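Local coordinates for Sys-1 protein (Caenorhabditis elegans, PDB 3C2G) that acts as a beta-catenin-type transcription coregulator in the Wnt signalling asymmetry pathway, binding the TCF factor POP-1 and activating or repressing target genes, at residues M26-R31 against W78-D83; I143-I148 against I190-R195; M1-A6 against R31-Q36. All coordinates share one frame; numbering follows the deposited sequence.

Contact 1. Residues M26-R31 against W78-D83; sequences MAKTIR and WYNLLD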
loop_
_atom_site.group_PDB
_atom_site.type_symbol
_atom_site.label_atom_id
_atom_site.label_comp_id
_atom_site.label_asym_id
_atom_site.label_seq_id
_atom_site.Cartn_x
_atom_site.Cartn_y
_atom_site.Cartn_z
HETATM N N MSE A 26 -15.071 -29.439 40.826
HETATM C CA MSE A 26 -16.229 -29.272 39.950
HETATM C C MSE A 26 -15.818 -28.770 38.563
HETATM O O MSE A 26 -16.348 -29.231 37.552
HETATM C CB MSE A 26 -17.267 -28.343 40.591
HETATM C CG MSE A 26 -18.040 -28.961 41.765
HETATM SE SE MSE A 26 -19.388 -27.774 42.618
HETATM C CE MSE A 26 -18.225 -26.442 43.430
ATOM N N ALA A 27 -14.853 -27.851 38.520
ATOM C CA ALA A 27 -14.329 -27.343 37.248
ATOM C C ALA A 27 -13.651 -28.430 36.397
ATOM O O ALA A 27 -13.984 -28.586 35.223
ATOM C CB ALA A 27 -13.402 -26.151 37.479
ATOM N N LYS A 28 -12.733 -29.194 36.995
ATOM C CA LYS A 28 -12.117 -30.346 36.318
ATOM C C LYS A 28 -13.175 -31.290 35.766
ATOM O O LYS A 28 -13.085 -31.744 34.621
ATOM C CB LYS A 28 -11.204 -31.126 37.261
ATOM C CG LYS A 28 -9.957 -30.380 37.721
ATOM C CD LYS A 28 -9.134 -31.235 38.688
ATOM C CE LYS A 28 -7.849 -30.524 39.114
ATOM N NZ LYS A 28 -7.131 -31.259 40.209
ATOM N N THR A 29 -14.181 -31.565 36.592
ATOM C CA THR A 29 -15.284 -32.449 36.245
ATOM C C THR A 29 -16.006 -31.969 34.989
ATOM O O THR A 29 -16.107 -32.710 34.006
ATOM C CB THR A 29 -16.261 -32.587 37.442
ATOM O OG1 THR A 29 -15.550 -33.110 38.574
ATOM C CG2 THR A 29 -17.427 -33.502 37.108
ATOM N N ILE A 30 -16.484 -30.725 35.020
ATOM C CA ILE A 30 -17.143 -30.114 33.860
ATOM C C ILE A 30 -16.243 -30.113 32.612
ATOM O O ILE A 30 -16.707 -30.395 31.512
ATOM C CB ILE A 30 -17.648 -28.686 34.176
ATOM C CG1 ILE A 30 -18.757 -28.742 35.236
ATOM C CG2 ILE A 30 -18.148 -27.978 32.900
ATOM C CD1 ILE A 30 -19.062 -27.410 35.918
ATOM N N ARG A 31 -14.957 -29.819 32.791
ATOM C CA ARG A 31 -14.016 -29.821 31.672
ATOM C C ARG A 31 -13.883 -31.218 31.088
ATOM O O ARG A 31 -13.954 -31.409 29.873
ATOM C CB ARG A 31 -12.653 -29.286 32.111
ATOM C CG ARG A 31 -11.639 -29.171 30.987
ATOM C CD ARG A 31 -10.272 -28.752 31.512
ATOM N NE ARG A 31 -9.260 -28.870 30.467
ATOM C CZ ARG A 31 -8.368 -29.851 30.376
ATOM N NH1 ARG A 31 -8.328 -30.823 31.284
ATOM N NH2 ARG A 31 -7.504 -29.852 29.370
ATOM N N TRP A 78 -8.645 -21.414 36.988
ATOM C CA TRP A 78 -8.789 -20.645 35.743
ATOM C C TRP A 78 -8.291 -21.382 34.498
ATOM O O TRP A 78 -8.901 -21.284 33.429
ATOM C CB TRP A 78 -8.126 -19.271 35.862
ATOM C CG TRP A 78 -8.666 -18.434 37.009
ATOM C CD1 TRP A 78 -9.845 -18.627 37.696
ATOM C CD2 TRP A 78 -8.067 -17.262 37.575
ATOM N NE1 TRP A 78 -10.001 -17.651 38.656
ATOM C CE2 TRP A 78 -8.932 -16.798 38.600
ATOM C CE3 TRP A 78 -6.889 -16.556 37.316
ATOM C CZ2 TRP A 78 -8.645 -15.672 39.370
ATOM C CZ3 TRP A 78 -6.599 -15.428 38.084
ATOM C CH2 TRP A 78 -7.479 -14.995 39.098
ATOM N N TYR A 79 -7.212 -22.150 34.626
ATOM C CA TYR A 79 -6.738 -22.896 33.473
ATOM C C TYR A 79 -7.827 -23.819 32.958
ATOM O O TYR A 79 -7.984 -23.977 31.747
ATOM C CB TYR A 79 -5.467 -23.688 33.773
ATOM C CG TYR A 79 -4.942 -24.420 32.558
ATOM C CD1 TYR A 79 -4.082 -23.785 31.657
ATOM C CD2 TYR A 79 -5.324 -25.739 32.290
ATOM C CE1 TYR A 79 -3.609 -24.448 30.523
ATOM C CE2 TYR A 79 -4.850 -26.413 31.154
ATOM C CZ TYR A 79 -3.991 -25.758 30.282
ATOM O OH TYR A 79 -3.504 -26.411 29.166
ATOM N N ASN A 80 -8.575 -24.429 33.882
ATOM C CA ASN A 80 -9.666 -25.339 33.525
ATOM C C ASN A 80 -10.828 -24.616 32.860
ATOM O O ASN A 80 -11.292 -25.019 31.790
ATOM C CB ASN A 80 -10.157 -26.097 34.761
ATOM C CG ASN A 80 -9.270 -27.277 35.121
ATOM O OD1 ASN A 80 -9.641 -28.419 34.891
ATOM N ND2 ASN A 80 -8.098 -27.004 35.682
ATOM N N LEU A 81 -11.289 -23.541 33.498
ATOM C CA LEU A 81 -12.378 -22.727 32.969
ATOM C C LEU A 81 -12.017 -22.057 31.634
ATOM O O LEU A 81 -12.835 -22.010 30.707
ATOM C CB LEU A 81 -12.805 -21.678 33.995
ATOM C CG LEU A 81 -13.189 -22.164 35.400
ATOM C CD1 LEU A 81 -13.383 -20.988 36.322
ATOM C CD2 LEU A 81 -14.438 -23.037 35.399
ATOM N N LEU A 82 -10.786 -21.559 31.522
ATOM C CA LEU A 82 -10.365 -20.913 30.282
ATOM C C LEU A 82 -10.232 -21.923 29.168
ATOM O O LEU A 82 -10.471 -21.599 28.009
ATOM C CB LEU A 82 -9.078 -20.115 30.471
ATOM C CG LEU A 82 -9.226 -18.934 31.440
ATOM C CD1 LEU A 82 -7.869 -18.326 31.800
ATOM C CD2 LEU A 82 -10.188 -17.888 30.887
ATOM N N ASP A 83 -9.887 -23.157 29.523
ATOM C CA ASP A 83 -9.798 -24.224 28.529
ATOM C C ASP A 83 -11.170 -24.625 28.010
ATOM O O ASP A 83 -11.317 -24.951 26.836
ATOM C CB ASP A 83 -9.068 -25.449 29.064
ATOM C CG ASP A 83 -8.782 -26.464 27.969
ATOM O OD1 ASP A 83 -7.949 -26.176 27.077
ATOM O OD2 ASP A 83 -9.417 -27.538 27.979
#
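K28 and N80 bring the backbones to 6.2 Å between CA atoms where helices 26-31 and 78-83 run near parallel, their axes 9.0 Å apart at closest approach and 28° apart in direction. They belong to two helices, 20-37 and 71-90, of the all-helical armadillo domain, near its N-terminal end. R31 and D83 carry the polar part of the contact. CG of R31 is anti to the backbone N (chi1 -176°), and the chain runs extended to NE across the gap. NE donates to D83 OD2 at 2.8 Å in a salt bridge, reaching the oxygen from above the carboxylate plane, while NH2 adds a weak second bond to the same OD2. D83 is also paired with R86 and R87 of its own helix, so three arginines pair with one carboxylate and would probably favour its ionised form. N80 fits between K28 and R31: its OD1 lies 3.5 Å from R31 CD and 3.4 Å from K28 CA, and its ND2 is hydrogen-bonded to the backbone O of Q76. An alanine in place of R31 would probably leave D83 without its charge partner from helix 20-37, with R86 and R87 of its own helix still beside it, and open a gap beside N80 OD1. Beyond N80 the contact turns apolar, with A27 CB 3.9 Å from L81 CD2.

Contact 2. Residues I143-I148 against I190-R195; sequences IFNCII and IFIIFR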
loop_
_atom_site.group_PDB
_atom_site.type_symbol
_atom_site.label_atom_id
_atom_site.label_comp_id
_atom_site.label_asym_id
_atom_site.label_seq_id
_atom_site.Cartn_x
_atom_site.Cartn_y
_atom_site.Cartn_z
ATOM N N ILE A 143 -7.915 -17.597 22.825
ATOM C CA ILE A 143 -9.350 -17.341 22.801
ATOM C C ILE A 143 -9.654 -16.118 21.927
ATOM O O ILE A 143 -10.567 -16.154 21.101
ATOM C CB ILE A 143 -9.904 -17.166 24.247
ATOM C CG1 ILE A 143 -10.004 -18.528 24.951
ATOM C CG2 ILE A 143 -11.238 -16.436 24.254
ATOM C CD1 ILE A 143 -9.986 -18.433 26.487
ATOM N N PHE A 144 -8.879 -15.048 22.110
ATOM C CA PHE A 144 -8.968 -13.869 21.254
ATOM C C PHE A 144 -8.695 -14.226 19.804
ATOM O O PHE A 144 -9.458 -13.867 18.921
ATOM C CB PHE A 144 -7.976 -12.815 21.698
ATOM C CG PHE A 144 -8.459 -11.965 22.816
ATOM C CD1 PHE A 144 -9.538 -11.119 22.641
ATOM C CD2 PHE A 144 -7.814 -11.979 24.043
ATOM C CE1 PHE A 144 -9.989 -10.311 23.689
ATOM C CE2 PHE A 144 -8.254 -11.166 25.095
ATOM C CZ PHE A 144 -9.344 -10.332 24.914
ATOM N N ASN A 145 -7.613 -14.961 19.574
ATOM C CA ASN A 145 -7.277 -15.428 18.244
ATOM C C ASN A 145 -8.396 -16.240 17.613
ATOM O O ASN A 145 -8.740 -16.009 16.472
ATOM C CB ASN A 145 -5.968 -16.223 18.245
ATOM C CG ASN A 145 -5.515 -16.594 16.843
ATOM O OD1 ASN A 145 -5.160 -15.729 16.042
ATOM N ND2 ASN A 145 -5.546 -17.882 16.533
ATOM N N CYS A 146 -8.978 -17.172 18.359
ATOM C CA CYS A 146 -10.064 -18.002 17.832
ATOM C C CYS A 146 -11.327 -17.233 17.471
ATOM O O CYS A 146 -11.928 -17.499 16.436
ATOM C CB CYS A 146 -10.430 -19.092 18.817
ATOM S SG CYS A 146 -9.302 -20.454 18.797
ATOM N N ILE A 147 -11.736 -16.295 18.322
ATOM C CA ILE A 147 -12.918 -15.482 18.027
ATOM C C ILE A 147 -12.673 -14.558 16.831
ATOM O O ILE A 147 -13.522 -14.448 15.946
ATOM C CB ILE A 147 -13.390 -14.651 19.239
ATOM C CG1 ILE A 147 -13.754 -15.562 20.414
ATOM C CG2 ILE A 147 -14.599 -13.801 18.867
ATOM C CD1 ILE A 147 -13.936 -14.813 21.717
ATOM N N ILE A 148 -11.509 -13.911 16.804
ATOM C CA ILE A 148 -11.193 -12.963 15.738
ATOM C C ILE A 148 -10.999 -13.656 14.391
ATOM O O ILE A 148 -11.434 -13.148 13.369
ATOM C CB ILE A 148 -9.989 -12.061 16.090
ATOM C CG1 ILE A 148 -10.374 -11.118 17.225
ATOM C CG2 ILE A 148 -9.541 -11.262 14.866
ATOM C CD1 ILE A 148 -9.210 -10.451 17.905
ATOM N N ILE A 190 -1.256 -10.360 20.093
ATOM C CA ILE A 190 -1.264 -8.929 20.371
ATOM C C ILE A 190 -1.433 -8.113 19.085
ATOM O O ILE A 190 -2.115 -7.092 19.087
ATOM C CB ILE A 190 -0.005 -8.498 21.139
ATOM C CG1 ILE A 190 -0.132 -8.941 22.596
ATOM C CG2 ILE A 190 0.175 -6.996 21.101
ATOM C CD1 ILE A 190 1.176 -9.280 23.246
ATOM N N PHE A 191 -0.851 -8.588 17.986
ATOM C CA PHE A 191 -1.035 -7.931 16.700
ATOM C C PHE A 191 -2.428 -8.143 16.142
ATOM O O PHE A 191 -3.062 -7.198 15.682
ATOM C CB PHE A 191 0.042 -8.368 15.697
ATOM C CG PHE A 191 1.419 -7.891 16.065
ATOM C CD1 PHE A 191 1.805 -6.583 15.799
ATOM C CD2 PHE A 191 2.316 -8.744 16.711
ATOM C CE1 PHE A 191 3.080 -6.127 16.148
ATOM C CE2 PHE A 191 3.586 -8.304 17.071
ATOM C CZ PHE A 191 3.976 -6.993 16.791
ATOM N N ILE A 192 -2.903 -9.384 16.185
ATOM C CA ILE A 192 -4.255 -9.725 15.720
ATOM C C ILE A 192 -5.313 -8.818 16.350
ATOM O O ILE A 192 -6.168 -8.291 15.648
ATOM C CB ILE A 192 -4.577 -11.210 15.992
ATOM C CG1 ILE A 192 -3.554 -12.122 15.286
ATOM C CG2 ILE A 192 -5.994 -11.549 15.562
ATOM C CD1 ILE A 192 -3.451 -11.923 13.756
ATOM N N ILE A 193 -5.208 -8.596 17.656
ATOM C CA ILE A 193 -6.157 -7.781 18.401
ATOM C C ILE A 193 -6.077 -6.294 18.032
ATOM O O ILE A 193 -7.103 -5.662 17.789
ATOM C CB ILE A 193 -5.981 -7.972 19.932
ATOM C CG1 ILE A 193 -6.239 -9.431 20.313
ATOM C CG2 ILE A 193 -6.908 -7.046 20.699
ATOM C CD1 ILE A 193 -5.559 -9.872 21.573
ATOM N N PHE A 194 -4.869 -5.735 18.008
ATOM C CA PHE A 194 -4.658 -4.373 17.510
ATOM C C PHE A 194 -5.230 -4.202 16.107
ATOM O O PHE A 194 -5.992 -3.279 15.851
ATOM C CB PHE A 194 -3.181 -3.988 17.526
ATOM C CG PHE A 194 -2.751 -3.322 18.792
ATOM C CD1 PHE A 194 -3.363 -2.143 19.215
ATOM C CD2 PHE A 194 -1.735 -3.858 19.562
ATOM C CE1 PHE A 194 -2.984 -1.513 20.398
ATOM C CE2 PHE A 194 -1.342 -3.235 20.749
ATOM C CZ PHE A 194 -1.971 -2.058 21.166
ATOM N N ARG A 195 -4.904 -5.118 15.213
ATOM C CA ARG A 195 -5.438 -5.043 13.869
ATOM C C ARG A 195 -6.959 -4.980 13.908
ATOM O O ARG A 195 -7.572 -4.198 13.187
ATOM C CB ARG A 195 -4.970 -6.240 13.046
ATOM C CG ARG A 195 -5.457 -6.237 11.608
ATOM C CD ARG A 195 -4.948 -7.458 10.850
ATOM N NE ARG A 195 -5.324 -7.410 9.441
ATOM C CZ ARG A 195 -4.573 -6.876 8.483
ATOM N NH1 ARG A 195 -3.395 -6.341 8.777
ATOM N NH2 ARG A 195 -5.001 -6.878 7.226
#
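I148 and I192 meet methyl to methyl where helix 143-148 passes helix 190-195 at 45° between their directions, the axes 9.6 Å apart. The contact is apolar packing between helical layers of the armadillo domain, joining helix 134-150 to helix 189-198. I148 can be followed outward. Its CB lies 4.1 Å from CG2 of I192, and its own CG2 comes closer, 3.6 Å from that same I192 CG2, the two side chains running past one another in opposite senses. The other branch leaves with CG1 anti to the carbonyl carbon (chi1 -68°), and CG1 carries CD1 on to the next residue of the facing helix. There CD1 rests 4.0 Å from I193 CG1, the two side chains crossing at about a right angle. I148 CG2 thus serves I192, while CD1 rests chiefly on I193 and also lies near I192 CG2. I193 in turn reaches on to F144, whose side chain also touches F160 and L164 of helix 154-164, so this apolar layer continues into a third helix. On the other flank N145 sets its amide beside I192, with OD1 4.0 Å from CG1, a van der Waals contact without a hydrogen bond. I192 also touches R262 of helix 251-270. At the tip of I193, CD1 sits 3.8 Å from F144 CG, oblique to the ring.

Contact 3. Residues M1-A6 against R31-Q36; sequences MNITQA and RTWIRQ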
loop_
_atom_site.group_PDB
_atom_site.type_symbol
_atom_site.label_atom_id
_atom_site.label_comp_id
_atom_site.label_asym_id
_atom_site.label_seq_id
_atom_site.Cartn_x
_atom_site.Cartn_y
_atom_site.Cartn_z
HETATM N N MSE A 1 -20.798 -42.999 40.065
HETATM C CA MSE A 1 -21.129 -41.782 39.262
HETATM C C MSE A 1 -20.297 -41.632 37.996
HETATM O O MSE A 1 -19.071 -41.509 38.054
HETATM C CB MSE A 1 -20.983 -40.514 40.103
HETATM C CG MSE A 1 -22.240 -40.122 40.850
HETATM SE SE MSE A 1 -22.446 -38.179 40.997
HETATM C CE MSE A 1 -20.807 -37.737 41.995
ATOM N N ASN A 2 -20.985 -41.633 36.858
ATOM C CA ASN A 2 -20.367 -41.351 35.563
ATOM C C ASN A 2 -20.125 -39.850 35.352
ATOM O O ASN A 2 -20.613 -39.016 36.123
ATOM C CB ASN A 2 -21.202 -41.942 34.414
ATOM C CG ASN A 2 -22.643 -41.451 34.417
ATOM O OD1 ASN A 2 -23.349 -41.553 35.422
ATOM N ND2 ASN A 2 -23.085 -40.924 33.283
ATOM N N ILE A 3 -19.363 -39.521 34.309
ATOM C CA ILE A 3 -19.009 -38.135 33.989
ATOM C C ILE A 3 -20.210 -37.228 33.731
ATOM O O ILE A 3 -20.242 -36.095 34.206
ATOM C CB ILE A 3 -18.016 -38.041 32.796
ATOM C CG1 ILE A 3 -18.158 -39.237 31.840
ATOM C CG2 ILE A 3 -16.588 -37.967 33.311
ATOM C CD1 ILE A 3 -19.291 -39.134 30.826
ATOM N N THR A 4 -21.189 -37.738 32.991
ATOM C CA THR A 4 -22.380 -36.979 32.631
ATOM C C THR A 4 -23.162 -36.563 33.879
ATOM O O THR A 4 -23.557 -35.398 34.022
ATOM C CB THR A 4 -23.276 -37.791 31.676
ATOM O OG1 THR A 4 -22.480 -38.314 30.604
ATOM C CG2 THR A 4 -24.395 -36.922 31.103
ATOM N N GLN A 5 -23.355 -37.519 34.786
ATOM C CA GLN A 5 -24.051 -37.279 36.051
ATOM C C GLN A 5 -23.242 -36.386 37.005
ATOM O O GLN A 5 -23.811 -35.548 37.710
ATOM C CB GLN A 5 -24.412 -38.612 36.728
ATOM N N ALA A 6 -21.923 -36.576 37.018
ATOM C CA ALA A 6 -21.025 -35.807 37.883
ATOM C C ALA A 6 -20.930 -34.351 37.428
ATOM O O ALA A 6 -20.935 -33.432 38.253
ATOM C CB ALA A 6 -19.641 -36.447 37.930
ATOM N N ARG A 31 -14.957 -29.819 32.791
ATOM C CA ARG A 31 -14.016 -29.821 31.672
ATOM C C ARG A 31 -13.883 -31.218 31.088
ATOM O O ARG A 31 -13.954 -31.409 29.873
ATOM C CB ARG A 31 -12.653 -29.286 32.111
ATOM C CG ARG A 31 -11.639 -29.171 30.987
ATOM C CD ARG A 31 -10.272 -28.752 31.512
ATOM N NE ARG A 31 -9.260 -28.870 30.467
ATOM C CZ ARG A 31 -8.368 -29.851 30.376
ATOM N NH1 ARG A 31 -8.328 -30.823 31.284
ATOM N NH2 ARG A 31 -7.504 -29.852 29.370
ATOM N N THR A 32 -13.710 -32.194 31.971
ATOM C CA THR A 32 -13.581 -33.586 31.567
ATOM C C THR A 32 -14.793 -34.033 30.762
ATOM O O THR A 32 -14.646 -34.615 29.689
ATOM C CB THR A 32 -13.385 -34.486 32.788
ATOM O OG1 THR A 32 -12.284 -33.986 33.557
ATOM C CG2 THR A 32 -13.099 -35.921 32.365
ATOM N N TRP A 33 -15.985 -33.730 31.268
ATOM C CA TRP A 33 -17.224 -34.060 30.569
ATOM C C TRP A 33 -17.257 -33.498 29.150
ATOM O O TRP A 33 -17.584 -34.215 28.205
ATOM C CB TRP A 33 -18.432 -33.571 31.374
ATOM C CG TRP A 33 -19.757 -33.702 30.676
ATOM C CD1 TRP A 33 -20.364 -34.854 30.269
ATOM C CD2 TRP A 33 -20.644 -32.637 30.324
ATOM N NE1 TRP A 33 -21.573 -34.574 29.673
ATOM C CE2 TRP A 33 -21.771 -33.220 29.696
ATOM C CE3 TRP A 33 -20.596 -31.244 30.469
ATOM C CZ2 TRP A 33 -22.839 -32.459 29.217
ATOM C CZ3 TRP A 33 -21.658 -30.487 29.994
ATOM C CH2 TRP A 33 -22.767 -31.097 29.374
ATOM N N ILE A 34 -16.908 -32.217 29.022
ATOM C CA ILE A 34 -16.883 -31.523 27.732
ATOM C C ILE A 34 -15.839 -32.118 26.786
ATOM O O ILE A 34 -16.147 -32.424 25.635
ATOM C CB ILE A 34 -16.684 -29.991 27.916
ATOM C CG1 ILE A 34 -17.927 -29.383 28.578
ATOM C CG2 ILE A 34 -16.400 -29.303 26.579
ATOM C CD1 ILE A 34 -17.734 -27.999 29.148
ATOM N N ARG A 35 -14.620 -32.294 27.288
ATOM C CA ARG A 35 -13.537 -32.901 26.512
ATOM C C ARG A 35 -13.948 -34.235 25.901
ATOM O O ARG A 35 -13.621 -34.521 24.746
ATOM C CB ARG A 35 -12.298 -33.120 27.383
ATOM C CG ARG A 35 -11.506 -31.865 27.685
ATOM C CD ARG A 35 -10.014 -32.094 27.450
ATOM N NE ARG A 35 -9.435 -33.128 28.310
ATOM C CZ ARG A 35 -8.336 -33.817 28.013
ATOM N NH1 ARG A 35 -7.694 -33.600 26.870
ATOM N NH2 ARG A 35 -7.883 -34.737 28.856
ATOM N N GLN A 36 -14.680 -35.033 26.683
ATOM C CA GLN A 36 -15.003 -36.414 26.330
ATOM C C GLN A 36 -16.289 -36.579 25.513
ATOM O O GLN A 36 -16.278 -37.240 24.474
ATOM C CB GLN A 36 -15.064 -37.271 27.599
ATOM C CG GLN A 36 -15.366 -38.746 27.354
ATOM C CD GLN A 36 -15.933 -39.436 28.583
ATOM O OE1 GLN A 36 -15.353 -39.370 29.672
ATOM N NE2 GLN A 36 -17.073 -40.103 28.414
#
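W33 has CG anti to its backbone N (chi1 173°), and chi2 of 63° turns the CD1 and NE1 side of the indole to T4; Q36 also has CG anti to N (chi1 -179°), its chain extended toward I3. Through these two side chains the start of helix 3-13 lies against helix 20-37, two successive helices at the N-terminal edge of the armadillo domain. N2 occupies the N-cap position, so the two touching residues, I3 and T4, belong to the first turn. The pyrrole side of the W33 indole does the touching: CD1 lies 3.8 Å from T4 CA, which approaches the ring obliquely, as does I3 O. The methyl of T4 adds to this, its CG2 3.9 Å from W33 NE1. W33 is fixed from elsewhere as well, meeting F39 edge-to-face and packing on V42 and on I54 of helix 47-62. I3 faces the more exposed part of the contact. Its CD1 comes within 3.4 Å of Q36 NE2 and its CG1 within 3.5 Å of Q36 OE1, so both polar atoms of the amide lie near this branch. CG2 of I3 touches both Q36 OE1 and, at 4.2 Å, T32 CG2, while T32 OG1 is hydrogen-bonded to the backbone O of K28. With no hydrogen bond or salt bridge across it, the contact depends on shape and van der Waals packing.

Overall arrangement
From the N terminus, contact 3 comes first, folding helix 3-13 back on helix 20-37 and closing a loop of 24 residues. Contact 1 opens on that second helix before contact 3 has closed and ends on helix 71-90, 46 residues later, so the two cross; they share R31, and T29 CG2 packs 3.6 Å from A6 C. Contact 2 follows in series, with 41 residues between its segments, and ties helix 134-150 to helix 189-198. It meets contact 1 through L82 O and I143 CD1, whereas about 11 Å separates its nearest atoms from contact 3. The three contacts, with the L82-I143 touch, join five helices that are not all consecutive in the chain.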